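Local coordinates for putative thioesterase II (Thermobifida fusca, PDB 3BBJ), which probably hydrolyses the thioester bond of acyl-CoA or related acyl thioesters, using two hotdog-type domains in one chain, at residues V24-G29 / T34-G39; L50-H55 / I76-L81; P143-L148 / S181-G186; S237-V242 / W246-V251. One frame throughout, in Å; residues are numbered along the deposited sequence.

Contact 1 of 4, residues V24-G29 / T34-G39; sequences VELDPG and TAMNGG
Pro28 and Met36 bring the two backbones nearest, with CA atoms 7.3 Å apart where the chain has left strand 21-26 and doubles back toward helix 38-51; no hydrogen bond joins 24-29 to 34-39. Side-chain packing closes the gap, and Met36, modelled as selenomethionine, does most of it. Its CB heads toward the other segment and the chain bends at chi2 (-79°), which lays the SE-CE end along the Asp27-Pro28 peptide. SE stands 3.4 Å from Asp27 O, while CE rests 3.5 Å from Pro28 CA. On its other flank CE meets Leu26 CB at 3.9 Å, and Leu26 CD1 reaches back to Met36 CG at 4.0 Å, the two side chains crossing at a slant. Next to the carbonyl that SE touches, Asp27 makes an Asx turn: Gly29 N donates to Asp27 OD1 at 2.9 Å, coming in from above the carboxylate plane. Asp27 OD2 has its own salt bridge with Arg7. Asn37 then takes the N-cap position, its OD1 accepting from Tyr40 N at the start of helix 38-51. That helix lies against Leu26 through Tyr40 and Leu41, Leu41 also touches Met36, and strand 72-82 pairs with strand 21-26 alongside, so the contact lies between the end of strand 21-26 and the first turn of helix 38-51, the central helix of the hotdog fold.

Contact 2 of 4, residues L50-H55 / I76-L81; sequences LAESDH and IETRVL
Glu52 is the residue of 50-55 that meets strand 72-82, its CA 7.3 Å from that of Val80. It sits where the chain runs off the C-terminal part of helix 38-51, and just after it Ser53 N gives a weak bond back to Leu50 O. The Glu52 side chain sets out toward the strand and bends at chi2 (-73°), so that CG and CD come nearer to Thr78 than the carboxylate oxygens do. CG lies 3.4 Å from Thr78 OG1 and CD 3.5 Å from the same oxygen, the two side chains crossing obliquely. Thr78 OG1 is buried here without a hydrogen-bonding partner in the model, while the carboxylate serves a different neighbour: OE2 is hydrogen-bonded to the hydroxyl of Tyr22 on strand 21-26. Cutting Glu52 back to an alanine would probably deprive the Tyr22 hydroxyl of that partner and open a gap beside Thr78. The Glu52 carbonyl adds a lighter touch, O to Val80 CG2 at 3.9 Å. Here the C-terminal end of the helix meets the sheet of the hotdog fold, whose antiparallel strands curl round a long helix; Ile76 and Thr78 also touch Ser48 on that helix. Beyond Glu52 the chain turns away. Ser53 makes an ST turn, OG accepting from His55 N at 3.0 Å in a nearly straight bond (166°), and OG also bonds with Thr108 OG1. Asp54 CG then lies over one face of the His55 ring, offset toward its rim.

Contact 3 of 4, residues P143-L148 / S181-G186; sequences PDDGFL and SARDGG
The guanidinium of Arg183 has the carbonyl oxygen of Asp144 over one face and the carboxylate of Asp145 at its edge. Asp144 O sits 3.4 Å above the plane, toward the rim, with NH2 the nearest nitrogen at 3.6 Å, so it rests on the group and is not gripped by its N-H bonds; Arg150 NH2 donates to that oxygen instead. At the edge, Arg183 NH1 forms a salt bridge with Asp145 OD2 at 3.0 Å, well aligned (166°) and close to the guanidinium plane. The carboxylate itself is turned 78° from that plane, and its oxygen is met on the anti side, 32° out of its own plane, so the pairing is single-ended and not a flat two-point match. Arg183 gets there by stretching out, CG anti to the backbone N and the chain straight from CG to NE, across to Asp145 at about a right angle. The contact joins two surface loops of the C-terminal hotdog domain, one leading into strand 151-155 and the other leaving strand 173-180. Each loop holds a tight bend here: Gly146 N bonds back to Pro143 O at 3.0 Å round Asp144 and Asp145, while Ala182 to Gly185 form a type I beta turn, with Gly185 N to Ala182 O at 3.0 Å. Overlapping it, Ser181 forms an ST motif, OG accepting from Asp184 N at 3.1 Å. Asp144 OD2 pairs with Arg7, Asp145 OD1 takes Ser140 N, and Asp184 OD2 makes a salt bridge with Arg150.

Contact 4 of 4, residues S237-V242 / W246-V251; sequences STCALV and WFDENV
Asp248 reaches across this beta hairpin of the C-terminal hotdog domain to the point where strand 233-243 is interrupted, at Cys239 and Ala240. Its CG takes the position between backbone N and carbonyl carbon (chi1 61°), which swings the carboxylate over toward the other strand. There OD2 accepts from Ala240 N at 3.0 Å, met on the syn side, and OD1 takes Leu241 N at 2.9 Å with its syn lone pair. Two backbone amides are thus satisfied by a side chain. Cys239 CB comes within 3.2 Å of the backbone Asp248 O. Regular pairing resumes at Thr238 and Asn250, an antiparallel hydrogen-bonded pair in which Asn250 N meets Thr238 O at 2.9 Å and Thr238 N returns the bond to Asn250 O. On the opposite face of the sheet Ser237 OG lies against Val251 CG2, and Val242 CG2 lies beside Phe247 CB at 3.8 Å. Farther out is the dimer interface: Arg225 of the second subunit makes a salt bridge with Asp248 OD1 and also bonds with Leu241 O, while Leu241 and Val242 pair antiparallel with a strand of that subunit. With an alanine in place of Asp248, Ala240 N and Leu241 N would probably lose their acceptors, and Arg225 of the second subunit its opposite charge. Within its own strand the carboxylate is also held by Asn250, whose ND2 donates to Asp248 OD2 at 2.9 Å from the anti side and spares a weak, longer bond for Thr238 OG1 at 3.5 Å.

From the N terminus the four contacts follow one another in series, and none encloses or crosses another. Contact 1 closes the short loop from strand 21-26 into helix 38-51; contact 2 closes a longer one, from the other end of that helix to strand 72-82. The two meet where Val24 CG1 lies 4.2 Å from Ile76 CD1. Contact 3 closes a loop in the C-terminal domain, yet packs on contact 1 through Phe147 on Asn37 and Pro143 on Pro28, joining the two domains. Contact 4 closes the tight hairpin of strands 233-243 and 246-254, with its nearest atoms about 10 Å from contact 3, and faces the second subunit.

Contact 1 of 4, residues V24-G29 / T34-G39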
loop_
_atom_site.group_PDB
_atom_site.type_symbol
_atom_site.label_atom_id
_atom_site.label_comp_id
_atom_site.label_asym_id
_atom_site.label_seq_id
_atom_site.Cartn_x
_atom_site.Cartn_y
_atom_site.Cartn_z
ATOM N N VAL A 24 1.679 12.814 -23.189
ATOM C CA VAL A 24 2.787 11.884 -23.078
ATOM C C VAL A 24 2.748 10.910 -24.270
ATOM O O VAL A 24 1.684 10.640 -24.822
ATOM C CB VAL A 24 2.700 11.134 -21.704
ATOM C CG1 VAL A 24 1.523 10.155 -21.687
ATOM C CG2 VAL A 24 3.989 10.417 -21.379
ATOM N N GLU A 25 3.917 10.423 -24.676
ATOM C CA GLU A 25 4.043 9.370 -25.703
ATOM C C GLU A 25 4.518 8.070 -25.065
ATOM O O GLU A 25 5.628 7.996 -24.546
ATOM C CB GLU A 25 5.036 9.780 -26.814
ATOM C CG GLU A 25 4.377 10.189 -28.137
ATOM C CD GLU A 25 3.976 8.990 -28.993
ATOM O OE1 GLU A 25 4.703 7.967 -28.999
ATOM O OE2 GLU A 25 2.936 9.075 -29.676
ATOM N N LEU A 26 3.685 7.042 -25.110
ATOM C CA LEU A 26 4.054 5.763 -24.507
ATOM C C LEU A 26 4.988 5.027 -25.453
ATOM O O LEU A 26 4.646 4.749 -26.596
ATOM C CB LEU A 26 2.828 4.916 -24.151
ATOM C CG LEU A 26 1.826 5.590 -23.206
ATOM C CD1 LEU A 26 1.035 4.528 -22.517
ATOM C CD2 LEU A 26 2.501 6.504 -22.174
ATOM N N ASP A 27 6.182 4.755 -24.947
ATOM C CA ASP A 27 7.244 4.153 -25.718
ATOM C C ASP A 27 7.036 2.636 -25.774
ATOM O O ASP A 27 7.052 1.959 -24.736
ATOM C CB ASP A 27 8.581 4.535 -25.070
ATOM C CG ASP A 27 9.773 3.902 -25.745
ATOM O OD1 ASP A 27 9.602 3.062 -26.648
ATOM O OD2 ASP A 27 10.889 4.231 -25.344
ATOM N N PRO A 28 6.848 2.095 -26.990
ATOM C CA PRO A 28 6.551 0.664 -27.145
ATOM C C PRO A 28 7.683 -0.270 -26.685
ATOM O O PRO A 28 7.480 -1.486 -26.572
ATOM C CB PRO A 28 6.301 0.520 -28.648
ATOM C CG PRO A 28 6.997 1.664 -29.266
ATOM C CD PRO A 28 6.920 2.784 -28.292
ATOM N N GLY A 29 8.870 0.297 -26.472
ATOM C CA GLY A 29 9.993 -0.437 -25.896
ATOM C C GLY A 29 9.725 -0.931 -24.470
ATOM O O GLY A 29 10.446 -1.792 -23.964
ATOM N N THR A 34 1.246 -7.027 -25.220
ATOM C CA THR A 34 0.388 -6.021 -25.862
ATOM C C THR A 34 0.121 -4.799 -24.958
ATOM O O THR A 34 -0.379 -3.758 -25.424
ATOM C CB THR A 34 -0.962 -6.628 -26.287
ATOM O OG1 THR A 34 -1.644 -7.163 -25.139
ATOM C CG2 THR A 34 -0.761 -7.716 -27.369
ATOM N N ALA A 35 0.439 -4.933 -23.669
ATOM C CA ALA A 35 0.238 -3.842 -22.711
ATOM C C ALA A 35 1.565 -3.247 -22.276
ATOM O O ALA A 35 2.581 -3.921 -22.244
ATOM C CB ALA A 35 -0.546 -4.327 -21.496
HETATM N N MSE A 36 1.535 -1.969 -21.932
HETATM C CA MSE A 36 2.689 -1.305 -21.329
HETATM C C MSE A 36 2.935 -1.759 -19.896
HETATM O O MSE A 36 2.009 -1.994 -19.123
HETATM C CB MSE A 36 2.441 0.182 -21.309
HETATM C CG MSE A 36 2.390 0.786 -22.676
HETATM SE SE MSE A 36 4.180 1.007 -23.293
HETATM C CE MSE A 36 3.765 1.214 -25.047
ATOM N N ASN A 37 4.202 -1.869 -19.534
ATOM C CA ASN A 37 4.581 -2.136 -18.143
ATOM C C ASN A 37 3.971 -1.050 -17.210
ATOM O O ASN A 37 3.983 0.155 -17.537
ATOM C CB ASN A 37 6.109 -2.180 -18.035
ATOM C CG ASN A 37 6.602 -2.092 -16.599
ATOM O OD1 ASN A 37 6.938 -1.006 -16.115
ATOM N ND2 ASN A 37 6.641 -3.229 -15.913
ATOM N N GLY A 38 3.431 -1.492 -16.067
ATOM C CA GLY A 38 2.766 -0.617 -15.114
ATOM C C GLY A 38 3.680 0.442 -14.513
ATOM O O GLY A 38 3.289 1.603 -14.389
ATOM N N GLY A 39 4.896 0.050 -14.150
ATOM C CA GLY A 39 5.870 0.971 -13.576
ATOM C C GLY A 39 6.225 2.135 -14.482
ATOM O O GLY A 39 6.506 3.245 -14.012
#

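Contact 2 of 4, residues L50-H55 / I76-L81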
loop_
_atom_site.group_PDB
_atom_site.type_symbol
_atom_site.label_atom_id
_atom_site.label_comp_id
_atom_site.label_asym_id
_atom_site.label_seq_id
_atom_site.Cartn_x
_atom_site.Cartn_y
_atom_site.Cartn_z
ATOM N N LEU A 50 4.335 15.916 -9.652
ATOM C CA LEU A 50 5.352 16.800 -9.084
ATOM C C LEU A 50 5.427 18.134 -9.831
ATOM O O LEU A 50 5.880 19.128 -9.274
ATOM C CB LEU A 50 6.726 16.120 -9.105
ATOM C CG LEU A 50 6.863 14.829 -8.299
ATOM C CD1 LEU A 50 8.191 14.150 -8.618
ATOM C CD2 LEU A 50 6.745 15.141 -6.839
ATOM N N ALA A 51 5.010 18.140 -11.098
ATOM C CA ALA A 51 4.929 19.378 -11.871
ATOM C C ALA A 51 3.862 20.291 -11.264
ATOM O O ALA A 51 3.979 21.523 -11.312
ATOM C CB ALA A 51 4.616 19.091 -13.333
ATOM N N GLU A 52 2.839 19.685 -10.669
ATOM C CA GLU A 52 1.732 20.425 -10.060
ATOM C C GLU A 52 1.941 20.755 -8.586
ATOM O O GLU A 52 1.084 21.386 -7.969
ATOM C CB GLU A 52 0.437 19.623 -10.225
ATOM C CG GLU A 52 0.007 19.472 -11.691
ATOM C CD GLU A 52 -0.550 20.763 -12.288
ATOM O OE1 GLU A 52 -1.506 21.320 -11.701
ATOM O OE2 GLU A 52 -0.040 21.212 -13.345
ATOM N N SER A 53 3.087 20.367 -8.036
ATOM C CA SER A 53 3.322 20.463 -6.608
ATOM C C SER A 53 4.443 21.411 -6.244
ATOM O O SER A 53 5.401 21.593 -7.005
ATOM C CB SER A 53 3.670 19.077 -6.059
ATOM O OG SER A 53 4.020 19.129 -4.685
ATOM N N ASP A 54 4.318 21.963 -5.038
ATOM C CA ASP A 54 5.314 22.856 -4.449
ATOM C C ASP A 54 6.389 22.072 -3.685
ATOM O O ASP A 54 7.359 22.642 -3.210
ATOM C CB ASP A 54 4.644 23.921 -3.544
ATOM C CG ASP A 54 3.441 23.382 -2.749
ATOM O OD1 ASP A 54 3.068 22.203 -2.914
ATOM O OD2 ASP A 54 2.851 24.149 -1.965
ATOM N N HIS A 55 6.219 20.761 -3.581
ATOM C CA HIS A 55 7.192 19.904 -2.922
ATOM C C HIS A 55 7.903 19.040 -3.949
ATOM O O HIS A 55 7.366 18.762 -5.027
ATOM C CB HIS A 55 6.501 19.052 -1.877
ATOM C CG HIS A 55 5.776 19.855 -0.847
ATOM N ND1 HIS A 55 6.428 20.629 0.086
ATOM C CD2 HIS A 55 4.454 20.004 -0.603
ATOM C CE1 HIS A 55 5.536 21.221 0.861
ATOM N NE2 HIS A 55 4.329 20.858 0.464
ATOM N N ILE A 76 -2.885 13.125 -19.814
ATOM C CA ILE A 76 -2.918 13.153 -18.357
ATOM C C ILE A 76 -3.696 14.344 -17.796
ATOM O O ILE A 76 -3.510 15.492 -18.204
ATOM C CB ILE A 76 -1.506 13.179 -17.791
ATOM C CG1 ILE A 76 -0.818 11.852 -18.121
ATOM C CG2 ILE A 76 -1.543 13.474 -16.262
ATOM C CD1 ILE A 76 0.685 11.855 -17.904
ATOM N N GLU A 77 -4.528 14.041 -16.809
ATOM C CA GLU A 77 -5.448 14.990 -16.209
ATOM C C GLU A 77 -5.183 15.026 -14.696
ATOM O O GLU A 77 -5.419 14.040 -14.016
ATOM C CB GLU A 77 -6.841 14.478 -16.533
ATOM C CG GLU A 77 -7.985 15.425 -16.323
ATOM C CD GLU A 77 -9.264 14.892 -16.966
ATOM O OE1 GLU A 77 -9.238 14.611 -18.191
ATOM O OE2 GLU A 77 -10.285 14.764 -16.244
ATOM N N THR A 78 -4.653 16.144 -14.191
ATOM C CA THR A 78 -4.237 16.262 -12.783
ATOM C C THR A 78 -5.153 17.111 -11.904
ATOM O O THR A 78 -5.953 17.898 -12.382
ATOM C CB THR A 78 -2.800 16.820 -12.641
ATOM O OG1 THR A 78 -2.752 18.171 -13.092
ATOM C CG2 THR A 78 -1.797 15.983 -13.430
ATOM N N ARG A 79 -5.026 16.930 -10.590
ATOM C CA ARG A 79 -5.864 17.643 -9.622
ATOM C C ARG A 79 -5.222 17.650 -8.238
ATOM O O ARG A 79 -4.921 16.597 -7.688
ATOM C CB ARG A 79 -7.233 16.980 -9.565
ATOM C CG ARG A 79 -8.280 17.794 -8.875
ATOM C CD ARG A 79 -9.660 17.301 -9.249
ATOM N NE ARG A 79 -10.677 17.818 -8.343
ATOM C CZ ARG A 79 -11.180 17.169 -7.294
ATOM N NH1 ARG A 79 -10.784 15.937 -6.979
ATOM N NH2 ARG A 79 -12.103 17.764 -6.551
ATOM N N VAL A 80 -4.986 18.839 -7.693
ATOM C CA VAL A 80 -4.383 18.982 -6.370
ATOM C C VAL A 80 -5.522 18.782 -5.407
ATOM O O VAL A 80 -6.558 19.431 -5.526
ATOM C CB VAL A 80 -3.736 20.393 -6.146
ATOM C CG1 VAL A 80 -3.046 20.464 -4.778
ATOM C CG2 VAL A 80 -2.744 20.723 -7.273
ATOM N N LEU A 81 -5.359 17.856 -4.482
ATOM C CA LEU A 81 -6.425 17.562 -3.519
ATOM C C LEU A 81 -6.262 18.368 -2.236
ATOM O O LEU A 81 -7.246 18.700 -1.582
ATOM C CB LEU A 81 -6.465 16.068 -3.195
ATOM C CG LEU A 81 -6.784 15.129 -4.363
ATOM C CD1 LEU A 81 -6.770 13.658 -3.879
ATOM C CD2 LEU A 81 -8.128 15.501 -5.023
#

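Contact 3 of 4, residues P143-L148 / S181-G186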
loop_
_atom_site.group_PDB
_atom_site.type_symbol
_atom_site.label_atom_id
_atom_site.label_comp_id
_atom_site.label_asym_id
_atom_site.label_seq_id
_atom_site.Cartn_x
_atom_site.Cartn_y
_atom_site.Cartn_z
ATOM N N PRO A 143 9.243 -4.030 -29.827
ATOM C CA PRO A 143 10.089 -2.920 -30.282
ATOM C C PRO A 143 11.349 -2.765 -29.434
ATOM O O PRO A 143 11.272 -2.631 -28.214
ATOM C CB PRO A 143 9.163 -1.699 -30.144
ATOM C CG PRO A 143 7.808 -2.277 -30.310
ATOM C CD PRO A 143 7.875 -3.562 -29.533
ATOM N N ASP A 144 12.494 -2.841 -30.104
ATOM C CA ASP A 144 13.808 -2.778 -29.465
ATOM C C ASP A 144 13.912 -3.817 -28.334
ATOM O O ASP A 144 14.458 -3.551 -27.275
ATOM C CB ASP A 144 14.095 -1.329 -29.035
ATOM C CG ASP A 144 13.885 -0.324 -30.205
ATOM O OD1 ASP A 144 14.113 -0.702 -31.376
ATOM O OD2 ASP A 144 13.480 0.836 -29.979
ATOM N N ASP A 145 13.376 -5.005 -28.617
ATOM C CA ASP A 145 13.352 -6.179 -27.714
ATOM C C ASP A 145 12.506 -6.031 -26.430
ATOM O O ASP A 145 12.692 -6.781 -25.465
ATOM C CB ASP A 145 14.779 -6.684 -27.407
ATOM C CG ASP A 145 15.535 -7.114 -28.675
ATOM O OD1 ASP A 145 14.879 -7.421 -29.697
ATOM O OD2 ASP A 145 16.787 -7.136 -28.661
ATOM N N GLY A 146 11.535 -5.121 -26.474
ATOM C CA GLY A 146 10.572 -4.905 -25.400
ATOM C C GLY A 146 11.094 -4.693 -23.982
ATOM O O GLY A 146 12.289 -4.461 -23.757
ATOM N N PHE A 147 10.181 -4.799 -23.018
ATOM C CA PHE A 147 10.485 -4.415 -21.645
ATOM C C PHE A 147 11.807 -4.953 -21.080
ATOM O O PHE A 147 12.572 -4.197 -20.477
ATOM C CB PHE A 147 9.353 -4.779 -20.666
ATOM C CG PHE A 147 9.630 -4.304 -19.294
ATOM C CD1 PHE A 147 9.482 -2.963 -18.985
ATOM C CD2 PHE A 147 10.169 -5.151 -18.346
ATOM C CE1 PHE A 147 9.787 -2.487 -17.733
ATOM C CE2 PHE A 147 10.496 -4.669 -17.080
ATOM C CZ PHE A 147 10.293 -3.337 -16.779
ATOM N N LEU A 148 12.067 -6.242 -21.285
ATOM C CA LEU A 148 13.245 -6.907 -20.691
ATOM C C LEU A 148 14.583 -6.256 -21.038
ATOM O O LEU A 148 15.575 -6.453 -20.314
ATOM C CB LEU A 148 13.287 -8.399 -21.073
ATOM C CG LEU A 148 12.310 -9.333 -20.341
ATOM C CD1 LEU A 148 12.261 -10.696 -20.969
ATOM C CD2 LEU A 148 12.685 -9.457 -18.875
ATOM N N SER A 181 18.882 -0.220 -18.208
ATOM C CA SER A 181 19.840 -1.014 -18.965
ATOM C C SER A 181 21.039 -0.196 -19.517
ATOM O O SER A 181 20.931 1.000 -19.857
ATOM C CB SER A 181 19.124 -1.746 -20.113
ATOM O OG SER A 181 18.739 -0.849 -21.163
ATOM N N ALA A 182 22.176 -0.881 -19.598
ATOM C CA ALA A 182 23.383 -0.357 -20.218
ATOM C C ALA A 182 23.039 0.012 -21.656
ATOM O O ALA A 182 23.351 1.108 -22.110
ATOM C CB ALA A 182 24.496 -1.406 -20.164
ATOM N N ARG A 183 22.347 -0.904 -22.337
ATOM C CA ARG A 183 21.880 -0.727 -23.712
ATOM C C ARG A 183 21.177 0.609 -23.992
ATOM O O ARG A 183 21.372 1.214 -25.040
ATOM C CB ARG A 183 20.900 -1.859 -24.021
ATOM C CG ARG A 183 20.363 -1.864 -25.430
ATOM C CD ARG A 183 19.258 -2.869 -25.603
ATOM N NE ARG A 183 18.731 -2.809 -26.959
ATOM C CZ ARG A 183 18.094 -3.798 -27.570
ATOM N NH1 ARG A 183 17.882 -4.951 -26.946
ATOM N NH2 ARG A 183 17.661 -3.632 -28.808
ATOM N N ASP A 184 20.326 1.034 -23.069
ATOM C CA ASP A 184 19.523 2.250 -23.239
ATOM C C ASP A 184 20.221 3.513 -22.766
ATOM O O ASP A 184 19.642 4.618 -22.859
ATOM C CB ASP A 184 18.224 2.138 -22.463
ATOM C CG ASP A 184 17.280 1.150 -23.050
ATOM O OD1 ASP A 184 17.636 0.534 -24.073
ATOM O OD2 ASP A 184 16.171 0.992 -22.476
ATOM N N GLY A 185 21.436 3.361 -22.233
ATOM C CA GLY A 185 22.210 4.526 -21.803
ATOM C C GLY A 185 22.763 4.553 -20.385
ATOM O O GLY A 185 23.159 5.612 -19.921
ATOM N N GLY A 186 22.816 3.401 -19.713
ATOM C CA GLY A 186 23.439 3.296 -18.395
ATOM C C GLY A 186 22.501 3.654 -17.249
ATOM O O GLY A 186 21.302 3.925 -17.445
#

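Contact 4 of 4, residues S237-V242 / W246-V251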
loop_
_atom_site.group_PDB
_atom_site.type_symbol
_atom_site.label_atom_id
_atom_site.label_comp_id
_atom_site.label_asym_id
_atom_site.label_seq_id
_atom_site.Cartn_x
_atom_site.Cartn_y
_atom_site.Cartn_z
ATOM N N SER A 237 12.165 -9.161 -3.303
ATOM C CA SER A 237 10.745 -9.364 -3.630
ATOM C C SER A 237 10.203 -10.584 -2.912
ATOM O O SER A 237 10.801 -11.628 -2.965
ATOM C CB SER A 237 10.551 -9.544 -5.123
ATOM O OG SER A 237 9.168 -9.671 -5.378
ATOM N N THR A 238 9.066 -10.444 -2.244
ATOM C CA THR A 238 8.485 -11.528 -1.487
ATOM C C THR A 238 6.975 -11.545 -1.648
ATOM O O THR A 238 6.389 -10.624 -2.202
ATOM C CB THR A 238 8.861 -11.436 0.010
ATOM O OG1 THR A 238 8.207 -10.325 0.613
ATOM C CG2 THR A 238 10.348 -11.276 0.168
ATOM N N CYS A 239 6.372 -12.617 -1.149
ATOM C CA CYS A 239 4.945 -12.847 -1.247
ATOM C C CYS A 239 4.531 -13.673 -0.051
ATOM O O CYS A 239 5.183 -14.667 0.275
ATOM C CB CYS A 239 4.627 -13.608 -2.539
ATOM S SG CYS A 239 2.941 -14.223 -2.635
ATOM N N ALA A 240 3.471 -13.245 0.627
ATOM C CA ALA A 240 2.975 -13.956 1.821
ATOM C C ALA A 240 1.804 -14.879 1.511
ATOM O O ALA A 240 1.604 -15.860 2.219
ATOM C CB ALA A 240 2.608 -12.960 2.948
ATOM N N LEU A 241 1.037 -14.597 0.460
ATOM C CA LEU A 241 -0.118 -15.447 0.161
ATOM C C LEU A 241 -0.580 -15.420 -1.295
ATOM O O LEU A 241 -0.705 -14.357 -1.907
ATOM C CB LEU A 241 -1.305 -15.049 1.064
ATOM C CG LEU A 241 -2.596 -15.898 0.997
ATOM C CD1 LEU A 241 -2.379 -17.232 1.660
ATOM C CD2 LEU A 241 -3.756 -15.217 1.659
ATOM N N VAL A 242 -0.831 -16.609 -1.839
ATOM C CA VAL A 242 -1.496 -16.747 -3.119
ATOM C C VAL A 242 -2.778 -17.504 -2.778
ATOM O O VAL A 242 -2.702 -18.619 -2.260
ATOM C CB VAL A 242 -0.674 -17.548 -4.116
ATOM C CG1 VAL A 242 -1.476 -17.768 -5.366
ATOM C CG2 VAL A 242 0.652 -16.848 -4.415
ATOM N N TRP A 246 -5.463 -14.395 -6.177
ATOM C CA TRP A 246 -4.854 -13.162 -5.712
ATOM C C TRP A 246 -3.486 -13.422 -5.103
ATOM O O TRP A 246 -3.273 -14.433 -4.444
ATOM C CB TRP A 246 -5.753 -12.496 -4.669
ATOM C CG TRP A 246 -7.044 -11.990 -5.242
ATOM C CD1 TRP A 246 -8.233 -12.643 -5.282
ATOM C CD2 TRP A 246 -7.270 -10.717 -5.870
ATOM N NE1 TRP A 246 -9.184 -11.865 -5.904
ATOM C CE2 TRP A 246 -8.614 -10.680 -6.271
ATOM C CE3 TRP A 246 -6.460 -9.610 -6.139
ATOM C CZ2 TRP A 246 -9.168 -9.573 -6.909
ATOM C CZ3 TRP A 246 -7.008 -8.525 -6.780
ATOM C CH2 TRP A 246 -8.344 -8.504 -7.150
ATOM N N PHE A 247 -2.549 -12.516 -5.352
ATOM C CA PHE A 247 -1.241 -12.578 -4.692
ATOM C C PHE A 247 -0.748 -11.180 -4.334
ATOM O O PHE A 247 -1.134 -10.183 -4.960
ATOM C CB PHE A 247 -0.198 -13.315 -5.548
ATOM C CG PHE A 247 0.132 -12.628 -6.840
ATOM C CD1 PHE A 247 -0.656 -12.823 -7.967
ATOM C CD2 PHE A 247 1.257 -11.816 -6.945
ATOM C CE1 PHE A 247 -0.372 -12.193 -9.145
ATOM C CE2 PHE A 247 1.563 -11.180 -8.148
ATOM C CZ PHE A 247 0.749 -11.362 -9.248
ATOM N N ASP A 248 0.091 -11.131 -3.305
ATOM C CA ASP A 248 0.774 -9.902 -2.908
ATOM C C ASP A 248 2.250 -9.978 -3.344
ATOM O O ASP A 248 2.909 -11.009 -3.161
ATOM C CB ASP A 248 0.673 -9.671 -1.399
ATOM C CG ASP A 248 1.317 -10.790 -0.581
ATOM O OD1 ASP A 248 0.811 -11.927 -0.643
ATOM O OD2 ASP A 248 2.305 -10.533 0.137
ATOM N N GLU A 249 2.754 -8.897 -3.938
ATOM C CA GLU A 249 4.180 -8.787 -4.297
ATOM C C GLU A 249 4.765 -7.605 -3.543
ATOM O O GLU A 249 4.408 -6.462 -3.770
ATOM C CB GLU A 249 4.344 -8.611 -5.804
ATOM C CG GLU A 249 5.772 -8.468 -6.315
ATOM C CD GLU A 249 5.843 -8.385 -7.857
ATOM O OE1 GLU A 249 5.294 -9.291 -8.545
ATOM O OE2 GLU A 249 6.461 -7.421 -8.383
ATOM N N ASN A 250 5.691 -7.891 -2.659
ATOM C CA ASN A 250 6.274 -6.883 -1.791
ATOM C C ASN A 250 7.702 -6.624 -2.231
ATOM O O ASN A 250 8.528 -7.514 -2.123
ATOM C CB ASN A 250 6.247 -7.416 -0.370
ATOM C CG ASN A 250 4.908 -8.015 -0.026
ATOM O OD1 ASN A 250 3.903 -7.348 -0.156
ATOM N ND2 ASN A 250 4.881 -9.294 0.370
ATOM N N VAL A 251 7.989 -5.408 -2.712
ATOM C CA VAL A 251 9.321 -5.076 -3.205
ATOM C C VAL A 251 9.956 -3.945 -2.379
ATOM O O VAL A 251 9.389 -2.876 -2.221
ATOM C CB VAL A 251 9.269 -4.681 -4.725
ATOM C CG1 VAL A 251 10.625 -4.167 -5.217
ATOM C CG2 VAL A 251 8.777 -5.849 -5.582
HETATM O O HOH W 1 10.356 -7.720 0.004
#